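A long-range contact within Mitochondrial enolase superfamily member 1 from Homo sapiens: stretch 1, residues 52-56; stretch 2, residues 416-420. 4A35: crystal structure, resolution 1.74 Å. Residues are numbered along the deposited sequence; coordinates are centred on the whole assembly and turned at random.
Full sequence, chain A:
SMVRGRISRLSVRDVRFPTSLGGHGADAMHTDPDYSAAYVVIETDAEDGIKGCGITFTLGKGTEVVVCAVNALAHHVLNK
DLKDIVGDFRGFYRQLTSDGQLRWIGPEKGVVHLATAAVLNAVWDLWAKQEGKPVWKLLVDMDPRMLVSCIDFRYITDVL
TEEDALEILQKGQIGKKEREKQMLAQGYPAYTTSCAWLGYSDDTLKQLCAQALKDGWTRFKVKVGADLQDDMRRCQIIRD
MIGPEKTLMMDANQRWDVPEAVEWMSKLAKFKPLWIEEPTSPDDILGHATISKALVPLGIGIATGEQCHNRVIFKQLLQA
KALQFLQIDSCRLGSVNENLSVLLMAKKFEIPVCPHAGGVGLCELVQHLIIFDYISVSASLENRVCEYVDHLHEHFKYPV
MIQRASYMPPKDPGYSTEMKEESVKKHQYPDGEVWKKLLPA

Stretch 1 52-56: GCGIT
Stretch 2, residues 416-420: STEMK

This contact joins a β-strand, residues 52-56, to an irregular segment, residues 416-420, in the same chain. No touching residues lie closer than 362 positions in sequence. The interface is small, 260 Å² summed over both sides. C53, T417 and I55 cover most of it.

The strand is extended throughout. Phi/psi is -94/122 at G52, -109/142 at C53, -144/153 at G54, -139/160 at I55 and -139/144 at T56. Side chains alternate as expected for a strand, so the CA-to-CB bonds of C53 and I55 both point toward the other segment. G54, between them, has no side chain.

The partner segment starts with S416 at 60/23, a left-handed conformation. T417 follows at -82/-23. The chain then extends through E418 (-62/126), M419 (-101/156) and K420 (-69/123). K420 is the N-cap residue of the helix that follows. The CA atoms come nearest at C53 and E418, with C53 CA 5.3 Å from E418 CA.

T417 is the centre of the contact. Its CA-to-CB bond points toward the strand, and chi1 is 44° (p). This places the hydroxyl against the strand backbone. T417 OG1 donates a hydrogen bond to C53 O, at 2.7 Å between the two atoms. It is the one hydrogen bond between the segments, and it satisfies a strand carbonyl in a buried setting. Threonine suits the site because it supplies both a donor and a methyl group. T417 CB packs 4.2 Å from G54 N. A CB modelled ideally on G54 would point away from the segment and lie 5.3 Å from T417 CG2.

C53 has the largest covered area, 79 Å². Its chi1 is -52° (m). C53 CB is 3.6 Å from T417 OG1, while C53 SG is 3.7 Å from E418 CG. The small, polarizable thiol fits against the aliphatic part of the glutamate. E418 points its CA-to-CB bond sideways and has chi1 -171° (t), chi2 163° (t) and chi3 -7°. E418 OE1 remains 4.3 Å from C53 SG and is hydrogen-bonded elsewhere in the structure.

I55 adds an apolar contact. With chi1 61° (p) and chi2 163° (t), I55 CG2 lies 4.3 Å from M419 SD and also 4.3 Å from T417 O. M419 has its CA-to-CB bond sideways, with chi1 -65° (m), chi2 -178° (t) and chi3 78° (p). The long, flexible thioether thus reaches the isoleucine methyl. Both residues are buried, as suits their apolar side chains.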

# COMPACT_ATOMS: atom_id res chain seq x y z
N GLY A 52 27.12 6.62 -2.67
CA GLY A 52 25.74 7.01 -2.53
C GLY A 52 25.14 6.31 -1.32
O GLY A 52 25.17 5.08 -1.23
N CYS A 53 24.64 7.10 -0.35
CA CYS A 53 23.99 6.56 0.83
C CYS A 53 22.49 6.82 0.78
O CYS A 53 22.05 7.90 0.38
CB CYS A 53 24.63 7.14 2.09
SG CYS A 53 26.44 6.98 2.13
N GLY A 54 21.71 5.87 1.23
CA GLY A 54 20.27 6.02 1.20
C GLY A 54 19.65 5.37 2.41
O GLY A 54 20.21 4.43 2.98
N ILE A 55 18.50 5.89 2.79
CA ILE A 55 17.71 5.37 3.90
C ILE A 55 16.23 5.36 3.56
O ILE A 55 15.74 6.07 2.67
CB ILE A 55 17.91 6.22 5.22
CG1 ILE A 55 17.45 7.71 5.01
CG2 ILE A 55 19.32 6.09 5.84
CD1 ILE A 55 17.19 8.54 6.32
N THR A 56 15.52 4.53 4.32
CA THR A 56 14.08 4.54 4.49
C THR A 56 13.85 4.29 5.96
O THR A 56 14.59 3.53 6.56
CB THR A 56 13.26 3.68 3.54
OG1 THR A 56 11.89 4.14 3.68
CG2 THR A 56 13.34 2.17 3.87
N SER A 416 22.64 14.43 2.61
CA SER A 416 22.74 14.34 4.11
C SER A 416 22.25 12.96 4.62
O SER A 416 21.83 12.85 5.78
CB SER A 416 21.92 15.42 4.81
OG SER A 416 22.22 16.71 4.30
N THR A 417 22.26 11.95 3.74
CA THR A 417 21.82 10.56 4.07
C THR A 417 22.94 9.76 4.78
O THR A 417 22.68 8.71 5.36
CB THR A 417 21.50 9.81 2.75
OG1 THR A 417 22.56 10.13 1.85
CG2 THR A 417 20.17 10.22 2.11
N GLU A 418 24.20 10.18 4.59
CA GLU A 418 25.33 9.41 5.06
C GLU A 418 25.36 9.23 6.59
O GLU A 418 25.27 10.20 7.34
CB GLU A 418 26.66 10.01 4.60
CG GLU A 418 27.84 9.09 4.89
CD GLU A 418 29.06 9.46 4.08
OE1 GLU A 418 28.95 10.34 3.20
OE2 GLU A 418 30.14 8.93 4.41
N MET A 419 25.45 7.94 7.03
CA MET A 419 25.51 7.68 8.46
C MET A 419 26.93 7.40 8.86
O MET A 419 27.74 6.94 8.06
CB MET A 419 24.59 6.53 8.86
CG MET A 419 23.12 6.89 8.62
SD MET A 419 21.95 5.57 9.14
CE MET A 419 21.95 5.84 10.98
N LYS A 420 27.23 7.63 10.14
CA LYS A 420 28.52 7.31 10.71
C LYS A 420 28.66 5.77 10.77
O LYS A 420 27.79 5.09 11.33
CB LYS A 420 28.66 7.94 12.12
CG LYS A 420 28.78 9.46 12.10
CD LYS A 420 28.91 10.00 13.49
CE LYS A 420 28.88 11.52 13.48
NZ LYS A 420 28.79 12.04 14.87